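Local coordinates for hypothetical protein (Shewanella oneidensis, PDB 2OOJ) that is of unknown function, a DUF3224-family protein whose curled antiparallel sheet is consistent with the allene oxide cyclase-like barrel clan, at residues T5-K10 and F129-E134; V13-E18 and M33-T38; G26-G31 and L52-A57; V65-V70 and S80-H85. All blocks are in the same frame, centred on the assembly; numbering follows the deposited sequence.

Contact 1 (T5-K10 and F129-E134); sequences TKVTGK and FSFCFE
T5 opens the pairing with F131 through two backbone bonds: its N reaches F131 O, and its O accepts from F131 N at 2.8 Å. The strands run antiparallel, 143° between their directions, and the mutual bonds make this a hydrogen-bonded pair whose side chains lie side by side on the same face of the sheet. T5 CB sits over one face of the F131 ring, 4.2 Å from the ring centroid and 22° off the normal, a CH-pi contact displaced toward the rim. With chi1 at 70°, F131 CG stands between its own backbone N and carbonyl carbon, near T5 O, and T5 CG2 meets the ring atom CE1 at 3.8 Å. K6 faces S130 in a non-hydrogen-bonded pair, where K6 CA donates a CA-H...O contact of 3.2 Å to F129 O. The K6 chain also passes S130 OG at CD, 3.7 Å. V7 restores the bonded pattern with F129: F129 N to V7 O measures 2.8 Å. V7 CG2 touches F129 CB at 3.9 Å, and it meets F131 CE1 at the ring edge, 4.0 Å away. The pairing joins the first strand, 5-18, to the last, 124-133, and G9 carries it on to Y127. Across the other edge of 124-133, S130 and C132 bond to T115 and Y113 of strand 112-121, while F129 and F131 pack on L74 of strand 73-74.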
loop_
_atom_site.group_PDB
_atom_site.type_symbol
_atom_site.label_atom_id
_atom_site.label_comp_id
_atom_site.label_asym_id
_atom_site.label_seq_id
_atom_site.Cartn_x
_atom_site.Cartn_y
_atom_site.Cartn_z
ATOM N N THR B 5 3.619 -23.125 -8.106
ATOM C CA THR B 5 5.015 -23.161 -8.503
ATOM C C THR B 5 5.717 -22.047 -7.717
ATOM O O THR B 5 5.203 -20.927 -7.637
ATOM C CB THR B 5 5.166 -22.933 -10.018
ATOM O OG1 THR B 5 4.517 -23.994 -10.739
ATOM C CG2 THR B 5 6.639 -22.877 -10.428
ATOM N N LYS B 6 6.863 -22.359 -7.133
ATOM C CA LYS B 6 7.656 -21.366 -6.395
ATOM C C LYS B 6 9.024 -21.266 -7.018
ATOM O O LYS B 6 9.746 -22.277 -7.097
ATOM C CB LYS B 6 7.780 -21.749 -4.921
ATOM C CG LYS B 6 8.674 -20.772 -4.116
ATOM C CD LYS B 6 8.383 -20.860 -2.621
ATOM C CE LYS B 6 9.587 -20.492 -1.785
ATOM N NZ LYS B 6 10.446 -21.679 -1.476
ATOM N N VAL B 7 9.346 -20.075 -7.506
ATOM C CA VAL B 7 10.603 -19.775 -8.153
ATOM C C VAL B 7 11.315 -18.727 -7.332
ATOM O O VAL B 7 10.676 -17.883 -6.731
ATOM C CB VAL B 7 10.438 -19.265 -9.603
ATOM C CG1 VAL B 7 9.831 -20.356 -10.514
ATOM C CG2 VAL B 7 9.600 -17.993 -9.679
ATOM N N THR B 8 12.633 -18.804 -7.327
ATOM C CA THR B 8 13.503 -17.916 -6.545
ATOM C C THR B 8 14.587 -17.330 -7.446
ATOM O O THR B 8 15.080 -17.976 -8.390
ATOM C CB THR B 8 14.185 -18.643 -5.373
ATOM O OG1 THR B 8 13.181 -19.220 -4.534
ATOM C CG2 THR B 8 15.022 -17.631 -4.493
ATOM N N GLY B 9 14.987 -16.109 -7.145
ATOM C CA GLY B 9 15.955 -15.413 -7.989
ATOM C C GLY B 9 16.337 -14.061 -7.429
ATOM O O GLY B 9 15.758 -13.628 -6.445
ATOM N N LYS B 10 17.320 -13.421 -8.056
ATOM C CA LYS B 10 17.841 -12.133 -7.600
ATOM C C LYS B 10 16.987 -10.997 -8.145
ATOM O O LYS B 10 16.367 -11.122 -9.177
ATOM C CB LYS B 10 19.278 -11.959 -8.097
ATOM C CG LYS B 10 20.186 -13.071 -7.605
ATOM C CD LYS B 10 21.658 -12.835 -7.942
ATOM C CE LYS B 10 22.505 -13.839 -7.136
ATOM N NZ LYS B 10 23.980 -13.728 -7.391
ATOM N N PHE B 129 8.728 -16.392 -5.439
ATOM C CA PHE B 129 7.448 -16.067 -6.081
ATOM C C PHE B 129 6.652 -17.339 -6.257
ATOM O O PHE B 129 7.100 -18.241 -6.956
ATOM C CB PHE B 129 7.738 -15.343 -7.424
ATOM C CG PHE B 129 6.517 -14.832 -8.149
ATOM C CD1 PHE B 129 5.410 -14.332 -7.468
ATOM C CD2 PHE B 129 6.509 -14.766 -9.523
ATOM C CE1 PHE B 129 4.311 -13.845 -8.168
ATOM C CE2 PHE B 129 5.412 -14.274 -10.205
ATOM C CZ PHE B 129 4.323 -13.807 -9.514
ATOM N N SER B 130 5.518 -17.428 -5.546
ATOM C CA SER B 130 4.611 -18.560 -5.629
ATOM C C SER B 130 3.418 -18.176 -6.481
ATOM O O SER B 130 2.653 -17.281 -6.127
ATOM C CB SER B 130 4.159 -18.982 -4.226
ATOM O OG SER B 130 5.297 -19.073 -3.408
ATOM N N PHE B 131 3.246 -18.863 -7.610
ATOM C CA PHE B 131 2.275 -18.449 -8.547
ATOM C C PHE B 131 1.603 -19.653 -9.211
ATOM O O PHE B 131 2.067 -20.806 -9.116
ATOM C CB PHE B 131 2.916 -17.553 -9.614
ATOM C CG PHE B 131 3.843 -18.270 -10.544
ATOM C CD1 PHE B 131 5.163 -18.448 -10.235
ATOM C CD2 PHE B 131 3.380 -18.754 -11.753
ATOM C CE1 PHE B 131 5.993 -19.155 -11.101
ATOM C CE2 PHE B 131 4.199 -19.441 -12.617
ATOM C CZ PHE B 131 5.507 -19.629 -12.298
ATOM N N CYS B 132 0.488 -19.325 -9.830
ATOM C CA CYS B 132 -0.252 -20.246 -10.676
ATOM C C CYS B 132 -1.097 -19.444 -11.627
ATOM O O CYS B 132 -0.963 -18.210 -11.699
ATOM C CB CYS B 132 -1.042 -21.222 -9.804
ATOM S SG CYS B 132 -2.365 -20.508 -8.943
ATOM N N PHE B 133 -1.969 -20.120 -12.393
ATOM C CA PHE B 133 -2.781 -19.415 -13.372
ATOM C C PHE B 133 -4.245 -19.777 -13.157
ATOM O O PHE B 133 -4.543 -20.906 -12.854
ATOM C CB PHE B 133 -2.337 -19.776 -14.773
ATOM C CG PHE B 133 -1.074 -19.094 -15.185
ATOM C CD1 PHE B 133 0.159 -19.606 -14.808
ATOM C CD2 PHE B 133 -1.120 -17.937 -15.943
ATOM C CE1 PHE B 133 1.337 -18.950 -15.149
ATOM C CE2 PHE B 133 0.036 -17.290 -16.306
ATOM C CZ PHE B 133 1.276 -17.802 -15.926
ATOM N N GLU B 134 -5.129 -18.812 -13.319
ATOM C CA GLU B 134 -6.552 -19.034 -13.136
ATOM C C GLU B 134 -7.065 -19.645 -14.440
ATOM O O GLU B 134 -6.449 -19.458 -15.502
ATOM C CB GLU B 134 -7.245 -17.716 -12.863
ATOM C CG GLU B 134 -6.610 -16.873 -11.728
ATOM C CD GLU B 134 -6.974 -17.356 -10.352
ATOM O OE1 GLU B 134 -7.616 -18.405 -10.282
ATOM O OE2 GLU B 134 -6.593 -16.687 -9.341
#

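Contact 2 (V13-E18 and M33-T38); sequences VKLTPE and MALDKT
M33, a selenomethionine, has the most surface buried here and lies obliquely across L15, with SE 3.6 Å from L15 CB. The chain is bent in chi2 (-142°) and in chi3 (-88°), the second of which sets CE beside the leucine. SE also comes within 4.2 Å of P17 CG, a looser apolar touch. Two conformers are deposited, so these M33 contacts hold for the modelled one and are tentative. L15 pairs with L35 without backbone bonds, and its CA points a CA-H...O contact at A34 O, 3.4 Å. A34, on the other face, forms the hydrogen-bonded pair with T16: A34 N to T16 O is 2.8 Å at 170°, and T16 N returns a bond to A34 O. Its CB lies 3.7 Å from E18 OE2, while E18 OE1 is salt-bridged to R32. On that same face a water joins T16 OG1 (2.6 Å), K14 O (2.9 Å) and D36 OD2 (2.8 Å), tying the two strands; D36 OD2 is also bonded to Y21 OH of the second subunit. The segments are parts of the hairpin 5-18/29-39. Strand 43-55 flanks the other edge of 29-39, with M33 and L35 bonded to M51 and G49, and L15, M33 and L35 all pack on M51.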
loop_
_atom_site.group_PDB
_atom_site.type_symbol
_atom_site.label_atom_id
_atom_site.label_comp_id
_atom_site.label_asym_id
_atom_site.label_seq_id
_atom_site.Cartn_x
_atom_site.Cartn_y
_atom_site.Cartn_z
ATOM N N VAL B 13 16.949 -3.100 -7.005
ATOM C CA VAL B 13 16.001 -2.001 -7.041
ATOM C C VAL B 13 16.738 -0.680 -6.902
ATOM O O VAL B 13 17.721 -0.602 -6.176
ATOM C CB VAL B 13 14.916 -2.135 -5.949
ATOM C CG1 VAL B 13 15.546 -2.231 -4.603
ATOM C CG2 VAL B 13 13.940 -0.955 -6.035
ATOM N N LYS B 14 16.276 0.324 -7.650
ATOM C CA LYS B 14 16.704 1.712 -7.503
ATOM C C LYS B 14 15.529 2.553 -7.050
ATOM O O LYS B 14 14.495 2.575 -7.714
ATOM C CB LYS B 14 17.183 2.252 -8.833
ATOM C CG LYS B 14 17.783 3.666 -8.762
ATOM C CD LYS B 14 17.815 4.280 -10.168
ATOM C CE LYS B 14 18.497 5.644 -10.193
ATOM N NZ LYS B 14 18.629 6.169 -11.587
ATOM N N LEU B 15 15.720 3.274 -5.942
ATOM C CA LEU B 15 14.691 4.132 -5.361
ATOM C C LEU B 15 15.096 5.567 -5.574
ATOM O O LEU B 15 16.176 5.973 -5.128
ATOM C CB LEU B 15 14.574 3.870 -3.865
ATOM C CG LEU B 15 14.181 2.460 -3.405
ATOM C CD1 LEU B 15 14.134 2.446 -1.896
ATOM C CD2 LEU B 15 12.852 2.083 -3.947
ATOM N N THR B 16 14.277 6.320 -6.309
ATOM C CA THR B 16 14.532 7.722 -6.568
ATOM C C THR B 16 13.562 8.593 -5.777
ATOM O O THR B 16 12.348 8.508 -5.993
ATOM C CB THR B 16 14.352 8.023 -8.018
ATOM O OG1 THR B 16 15.230 7.164 -8.768
ATOM C CG2 THR B 16 14.652 9.505 -8.295
ATOM N N PRO B 17 14.089 9.439 -4.860
ATOM C CA PRO B 17 13.213 10.237 -4.058
ATOM C C PRO B 17 12.363 11.170 -4.884
ATOM O O PRO B 17 12.819 11.733 -5.903
ATOM C CB PRO B 17 14.186 11.013 -3.156
ATOM C CG PRO B 17 15.366 10.169 -3.085
ATOM C CD PRO B 17 15.492 9.667 -4.470
ATOM N N GLU B 18 11.109 11.316 -4.464
ATOM C CA GLU B 18 10.191 12.266 -5.059
ATOM C C GLU B 18 9.546 13.081 -3.924
ATOM O O GLU B 18 9.662 12.739 -2.736
ATOM C CB GLU B 18 9.106 11.548 -5.870
ATOM C CG GLU B 18 9.622 10.656 -6.956
ATOM C CD GLU B 18 8.507 9.785 -7.598
ATOM O OE1 GLU B 18 7.802 9.041 -6.875
ATOM O OE2 GLU B 18 8.320 9.862 -8.822
HETATM N N MSE B 33 8.661 7.625 -3.446
HETATM C CA MSE B 33 9.788 7.293 -4.273
HETATM C C MSE B 33 9.371 6.628 -5.551
HETATM O O MSE B 33 8.305 6.016 -5.648
HETATM C CB MSE B 33 10.743 6.421 -3.489
HETATM C CG MSE B 33 11.371 7.197 -2.368
HETATM SE SE MSE B 33 13.179 6.736 -2.143
HETATM C CE MSE B 33 12.918 5.335 -0.993
ATOM N N ALA B 34 10.198 6.822 -6.563
ATOM C CA ALA B 34 10.027 6.126 -7.812
ATOM C C ALA B 34 10.808 4.854 -7.691
ATOM O O ALA B 34 11.912 4.834 -7.138
ATOM C CB ALA B 34 10.549 6.952 -8.992
ATOM N N LEU B 35 10.246 3.784 -8.240
ATOM C CA LEU B 35 10.867 2.474 -8.143
ATOM C C LEU B 35 11.230 2.010 -9.532
ATOM O O LEU B 35 10.376 2.012 -10.415
ATOM C CB LEU B 35 9.889 1.448 -7.573
ATOM C CG LEU B 35 9.298 1.524 -6.173
ATOM C CD1 LEU B 35 8.504 0.230 -5.949
ATOM C CD2 LEU B 35 10.396 1.707 -5.147
ATOM N N ASP B 36 12.459 1.545 -9.701
ATOM C CA ASP B 36 12.910 0.884 -10.934
ATOM C C ASP B 36 13.597 -0.413 -10.508
ATOM O O ASP B 36 14.573 -0.379 -9.788
ATOM C CB ASP B 36 13.883 1.761 -11.752
ATOM C CG ASP B 36 13.182 2.941 -12.428
ATOM O OD1 ASP B 36 12.533 2.752 -13.467
ATOM O OD2 ASP B 36 13.237 4.062 -11.893
ATOM N N LYS B 37 13.060 -1.553 -10.924
ATOM C CA LYS B 37 13.600 -2.851 -10.528
ATOM C C LYS B 37 13.917 -3.722 -11.727
ATOM O O LYS B 37 13.329 -3.561 -12.804
ATOM C CB LYS B 37 12.618 -3.662 -9.688
ATOM C CG LYS B 37 12.189 -3.095 -8.397
ATOM C CD LYS B 37 11.533 -4.255 -7.575
ATOM C CE LYS B 37 10.748 -3.716 -6.415
ATOM N NZ LYS B 37 9.898 -4.771 -5.789
ATOM N N THR B 38 14.874 -4.616 -11.511
ATOM C CA THR B 38 15.204 -5.678 -12.437
ATOM C C THR B 38 15.181 -7.000 -11.695
ATOM O O THR B 38 15.809 -7.138 -10.676
ATOM C CB THR B 38 16.593 -5.499 -13.079
ATOM O OG1 THR B 38 16.668 -4.204 -13.684
ATOM C CG2 THR B 38 16.841 -6.607 -14.145
HETATM O O HOH W 1 14.098 4.873 -9.375
#

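Contact 3 (G26-G31 and L52-A57); sequences GGVNLG and LSAMTA
L52 meets G31 through a CA-H...O contact, L52 CA to G31 O at 3.3 Å. At S53 the pairing with G31 is hydrogen-bonded both ways, and S53 N, 3.0 Å from G31 O, lies above that carbonyl's plane (40° out of it). A chi1 of 58° places S53 OG 3.5 Å from G31 CA, a close approach to a residue that has no side chain in the way. A water links S53 OG to N29 O, 2.7 Å from each. A54 pairs with L30 without backbone bonds, but its CB touches L30 CD2 at 3.7 Å on the opposite face. M55, a selenomethionine, restores a two-way bonded pair with N29, and M55 O also takes a CA-H...O contact from V28 CA, 3.2 Å. The CB of T56 points away from the partner segment, and its OG1 is bonded to S61 O and V58 N. A water bridges A57 N to G26 O, and A57 CB lies 4.1 Å from CA of G27, a glycine with phi 91°. The contact forms the open end of hairpin 29-39/43-55. Strand 62-71 borders 43-55 on its other edge, where A54 bonds G63, while L52 and A54 pack on I67 and V82 of the second subunit.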
loop_
_atom_site.group_PDB
_atom_site.type_symbol
_atom_site.label_atom_id
_atom_site.label_comp_id
_atom_site.label_asym_id
_atom_site.label_seq_id
_atom_site.Cartn_x
_atom_site.Cartn_y
_atom_site.Cartn_z
ATOM N N GLY B 26 4.892 14.735 14.432
ATOM C CA GLY B 26 5.004 13.864 15.587
ATOM C C GLY B 26 6.128 12.863 15.439
ATOM O O GLY B 26 6.061 11.754 15.983
ATOM N N GLY B 27 7.152 13.264 14.688
ATOM C CA GLY B 27 8.330 12.442 14.483
ATOM C C GLY B 27 8.239 11.555 13.264
ATOM O O GLY B 27 9.211 10.915 12.904
ATOM N N VAL B 28 7.074 11.516 12.613
ATOM C CA VAL B 28 6.942 10.756 11.368
ATOM C C VAL B 28 7.602 11.461 10.180
ATOM O O VAL B 28 7.462 12.650 10.007
ATOM C CB VAL B 28 5.446 10.541 11.076
ATOM C CG1 VAL B 28 5.233 10.002 9.673
ATOM C CG2 VAL B 28 4.825 9.651 12.175
ATOM N N ASN B 29 8.308 10.713 9.360
ATOM C CA ASN B 29 8.796 11.176 8.087
ATOM C C ASN B 29 8.142 10.373 6.941
ATOM O O ASN B 29 8.297 9.156 6.871
ATOM C CB ASN B 29 10.293 11.014 8.051
ATOM C CG ASN B 29 10.976 12.018 8.974
ATOM O OD1 ASN B 29 11.335 11.691 10.092
ATOM N ND2 ASN B 29 11.035 13.268 8.543
ATOM N N LEU B 30 7.482 11.102 6.049
ATOM C CA LEU B 30 6.703 10.520 4.962
ATOM C C LEU B 30 7.517 10.635 3.708
ATOM O O LEU B 30 8.272 11.604 3.519
ATOM C CB LEU B 30 5.383 11.257 4.760
ATOM C CG LEU B 30 4.419 11.330 5.926
ATOM C CD1 LEU B 30 3.187 12.087 5.485
ATOM C CD2 LEU B 30 4.065 9.921 6.464
ATOM N N GLY B 31 7.432 9.627 2.857
ATOM C CA GLY B 31 8.208 9.633 1.619
ATOM C C GLY B 31 7.391 9.149 0.451
ATOM O O GLY B 31 6.369 8.462 0.617
ATOM N N LEU B 52 5.203 4.640 -1.187
ATOM C CA LEU B 52 4.893 5.663 -0.194
ATOM C C LEU B 52 5.359 5.036 1.109
ATOM O O LEU B 52 5.198 3.843 1.297
ATOM C CB LEU B 52 3.395 5.943 -0.158
ATOM C CG LEU B 52 2.774 6.348 -1.486
ATOM C CD1 LEU B 52 1.255 6.418 -1.342
ATOM C CD2 LEU B 52 3.385 7.685 -1.987
ATOM N N SER B 53 5.995 5.819 1.977
ATOM C CA SER B 53 6.512 5.306 3.228
ATOM C C SER B 53 6.197 6.253 4.384
ATOM O O SER B 53 6.036 7.454 4.208
ATOM C CB SER B 53 8.024 5.133 3.135
ATOM O OG SER B 53 8.610 6.356 2.827
ATOM N N ALA B 54 6.095 5.690 5.567
ATOM C CA ALA B 54 6.058 6.457 6.793
ATOM C C ALA B 54 7.047 5.832 7.772
ATOM O O ALA B 54 6.837 4.712 8.235
ATOM C CB ALA B 54 4.643 6.427 7.372
HETATM N N MSE B 55 8.157 6.522 8.037
HETATM C CA MSE B 55 9.088 6.142 9.091
HETATM C C MSE B 55 8.653 6.860 10.370
HETATM O O MSE B 55 8.258 7.986 10.314
HETATM C CB MSE B 55 10.517 6.572 8.752
HETATM C CG MSE B 55 10.989 6.207 7.357
HETATM SE SE MSE B 55 11.017 4.281 7.010
HETATM C CE MSE B 55 12.149 3.727 8.551
ATOM N N THR B 56 8.680 6.190 11.505
ATOM C CA THR B 56 8.248 6.815 12.738
ATOM C C THR B 56 9.477 7.217 13.545
ATOM O O THR B 56 10.605 6.961 13.124
ATOM C CB THR B 56 7.361 5.897 13.539
ATOM O OG1 THR B 56 8.164 4.929 14.201
ATOM C CG2 THR B 56 6.280 5.198 12.615
ATOM N N ALA B 57 9.252 7.819 14.705
ATOM C CA ALA B 57 10.336 8.194 15.605
ATOM C C ALA B 57 10.903 7.010 16.375
ATOM O O ALA B 57 11.902 7.155 17.094
ATOM C CB ALA B 57 9.844 9.277 16.587
HETATM O O HOH W 2 6.532 8.761 15.329
HETATM O O HOH W 3 9.516 7.850 4.836
#

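Contact 4 (V65-V70 and S80-H85); sequences VAIEQV and SFVLQH
E68 and H85 cross obliquely with their carboxylate and ring planes only 19° apart, and H85 NE2 donates to E68 OE2 in a bond that is short, 2.7 Å, but bent (143°). The acceptor uses its anti lone pair and lies in the ring plane, so the bond is made at the ring edge. A66 CB instead makes a CH-pi contact over one face of H85, 4.1 Å from the centroid and offset toward the rim. V70 and F81 repeat this face packing: V70 CB stands 4.0 Å from the F81 ring centroid, and V70 CG2 reaches on to L83 CD1 at 3.9 Å. On the reverse face Q69 crosses V82 at about a right angle, with OE1 3.7 Å from V82 CG2. The Q69 amide turns back so that NE2 bonds V70 O at 3.2 Å; F81 N reaches the same oxygen from the opposite face of its plane. E68 OE1 is held by S47, and H85 ND1 bonds Y64. The strands run antiparallel (175°), with A66-H85, E68-L83 and V70-F81 as hydrogen-bonded pairs. Strands 62-71 and 77-90 lie between 43-55 and 93-107 in the sheet; F81 and L83 pack on L112 and M116 of strand 112-121, while Q69 and Q84 bond V25 and G87 of the second subunit.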
loop_
_atom_site.group_PDB
_atom_site.type_symbol
_atom_site.label_atom_id
_atom_site.label_comp_id
_atom_site.label_asym_id
_atom_site.label_seq_id
_atom_site.Cartn_x
_atom_site.Cartn_y
_atom_site.Cartn_z
ATOM N N VAL B 65 3.906 1.141 1.327
ATOM C CA VAL B 65 3.036 0.553 0.281
ATOM C C VAL B 65 3.690 0.904 -1.063
ATOM O O VAL B 65 4.523 1.812 -1.114
ATOM C CB VAL B 65 1.603 1.070 0.358
ATOM C CG1 VAL B 65 0.989 0.781 1.688
ATOM C CG2 VAL B 65 1.458 2.569 0.035
ATOM N N ALA B 66 3.358 0.155 -2.108
ATOM C CA ALA B 66 3.904 0.371 -3.439
ATOM C C ALA B 66 3.014 -0.357 -4.431
ATOM O O ALA B 66 2.375 -1.321 -4.056
ATOM C CB ALA B 66 5.322 -0.172 -3.506
ATOM N N ILE B 67 3.019 0.112 -5.680
ATOM C CA ILE B 67 2.441 -0.550 -6.843
ATOM C C ILE B 67 3.460 -0.428 -7.948
ATOM O O ILE B 67 3.994 0.649 -8.201
ATOM C CB ILE B 67 1.105 0.116 -7.277
ATOM C CG1 ILE B 67 0.036 -0.217 -6.214
ATOM C CG2 ILE B 67 0.625 -0.350 -8.642
ATOM C CD1 ILE B 67 -1.344 0.296 -6.539
ATOM N N GLU B 68 3.750 -1.552 -8.585
ATOM C CA GLU B 68 4.684 -1.595 -9.671
ATOM C C GLU B 68 4.117 -2.420 -10.810
ATOM O O GLU B 68 3.478 -3.416 -10.590
ATOM C CB GLU B 68 6.044 -2.142 -9.233
ATOM C CG GLU B 68 6.030 -3.532 -8.719
ATOM C CD GLU B 68 7.391 -4.032 -8.201
ATOM O OE1 GLU B 68 8.370 -4.036 -8.967
ATOM O OE2 GLU B 68 7.467 -4.483 -7.036
ATOM N N GLN B 69 4.402 -1.969 -12.023
ATOM C CA GLN B 69 4.117 -2.698 -13.251
ATOM C C GLN B 69 5.379 -3.451 -13.690
ATOM O O GLN B 69 6.450 -2.834 -13.951
ATOM C CB GLN B 69 3.700 -1.690 -14.322
ATOM C CG GLN B 69 3.414 -2.252 -15.714
ATOM C CD GLN B 69 2.199 -3.068 -15.812
ATOM O OE1 GLN B 69 1.090 -2.534 -15.916
ATOM N NE2 GLN B 69 2.374 -4.399 -15.830
ATOM N N VAL B 70 5.236 -4.763 -13.763
ATOM C CA VAL B 70 6.277 -5.684 -14.203
ATOM C C VAL B 70 6.047 -6.101 -15.653
ATOM O O VAL B 70 4.899 -6.404 -16.090
ATOM C CB VAL B 70 6.315 -6.934 -13.307
ATOM C CG1 VAL B 70 7.504 -7.837 -13.669
ATOM C CG2 VAL B 70 6.361 -6.499 -11.798
ATOM N N SER B 80 3.061 -9.272 -18.715
ATOM C CA SER B 80 3.170 -8.266 -17.698
ATOM C C SER B 80 2.203 -8.607 -16.553
ATOM O O SER B 80 1.250 -9.351 -16.733
ATOM C CB SER B 80 2.836 -6.906 -18.318
ATOM O OG SER B 80 1.558 -6.905 -18.954
ATOM N N PHE B 81 2.436 -7.998 -15.406
ATOM C CA PHE B 81 1.485 -8.005 -14.314
ATOM C C PHE B 81 1.839 -6.869 -13.364
ATOM O O PHE B 81 2.922 -6.266 -13.469
ATOM C CB PHE B 81 1.494 -9.368 -13.606
ATOM C CG PHE B 81 2.849 -9.806 -13.162
ATOM C CD1 PHE B 81 3.692 -10.472 -14.026
ATOM C CD2 PHE B 81 3.282 -9.549 -11.866
ATOM C CE1 PHE B 81 4.963 -10.872 -13.616
ATOM C CE2 PHE B 81 4.520 -9.959 -11.445
ATOM C CZ PHE B 81 5.371 -10.618 -12.334
ATOM N N VAL B 82 0.930 -6.601 -12.429
ATOM C CA VAL B 82 1.170 -5.601 -11.378
ATOM C C VAL B 82 1.371 -6.266 -10.034
ATOM O O VAL B 82 0.617 -7.154 -9.669
ATOM C CB VAL B 82 0.003 -4.579 -11.289
ATOM C CG1 VAL B 82 0.116 -3.622 -10.014
ATOM C CG2 VAL B 82 -0.017 -3.744 -12.582
ATOM N N LEU B 83 2.384 -5.792 -9.302
ATOM C CA LEU B 83 2.599 -6.171 -7.917
ATOM C C LEU B 83 2.209 -5.039 -6.953
ATOM O O LEU B 83 2.486 -3.890 -7.216
ATOM C CB LEU B 83 4.052 -6.554 -7.694
ATOM C CG LEU B 83 4.578 -7.884 -8.245
ATOM C CD1 LEU B 83 6.099 -7.915 -8.194
ATOM C CD2 LEU B 83 3.959 -9.028 -7.443
ATOM N N GLN B 84 1.562 -5.408 -5.845
ATOM C CA GLN B 84 1.046 -4.473 -4.844
ATOM C C GLN B 84 1.550 -4.876 -3.513
ATOM O O GLN B 84 1.405 -6.049 -3.135
ATOM C CB GLN B 84 -0.485 -4.463 -4.864
ATOM C CG GLN B 84 -1.113 -3.347 -3.954
ATOM C CD GLN B 84 -2.589 -3.166 -4.226
ATOM O OE1 GLN B 84 -2.982 -2.816 -5.340
ATOM N NE2 GLN B 84 -3.413 -3.353 -3.203
ATOM N N HIS B 85 2.223 -3.930 -2.840
ATOM C CA HIS B 85 2.905 -4.155 -1.581
ATOM C C HIS B 85 2.249 -3.434 -0.392
ATOM O O HIS B 85 1.860 -2.272 -0.469
ATOM C CB HIS B 85 4.345 -3.590 -1.598
ATOM C CG HIS B 85 5.176 -3.948 -2.791
ATOM N ND1 HIS B 85 6.484 -4.355 -2.657
ATOM C CD2 HIS B 85 4.943 -3.866 -4.124
ATOM C CE1 HIS B 85 7.017 -4.517 -3.856
ATOM N NE2 HIS B 85 6.096 -4.245 -4.765
HETATM O O HOH W 4 -0.098 -5.929 -17.026
#

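All four contacts belong to one curled antiparallel sheet. Contacts 1 and 2 share strand 5-18, and contacts 2 and 3 share 29-39; contact 1 closes the long loop within which the other three are nested. Contact 4 is the buried hub: K37 NZ of contact 2 salt-bridges E68 OE2 at 2.7 Å, F129 CE2 of contact 1 packs on F81 CZ at 4.2 Å, and L52 N of contact 3 probably bonds V65 O at 2.9 Å. Contacts 1 and 3 lie farthest apart, centres about 32 Å, on opposite sides of the chain's centre. Contacts 2, 3 and 4 touch the second subunit. No active site is established; acetate, probably from crystallisation, lies about 3 Å from the L52 side chain and about 4 Å from that of I67 (nearest atoms).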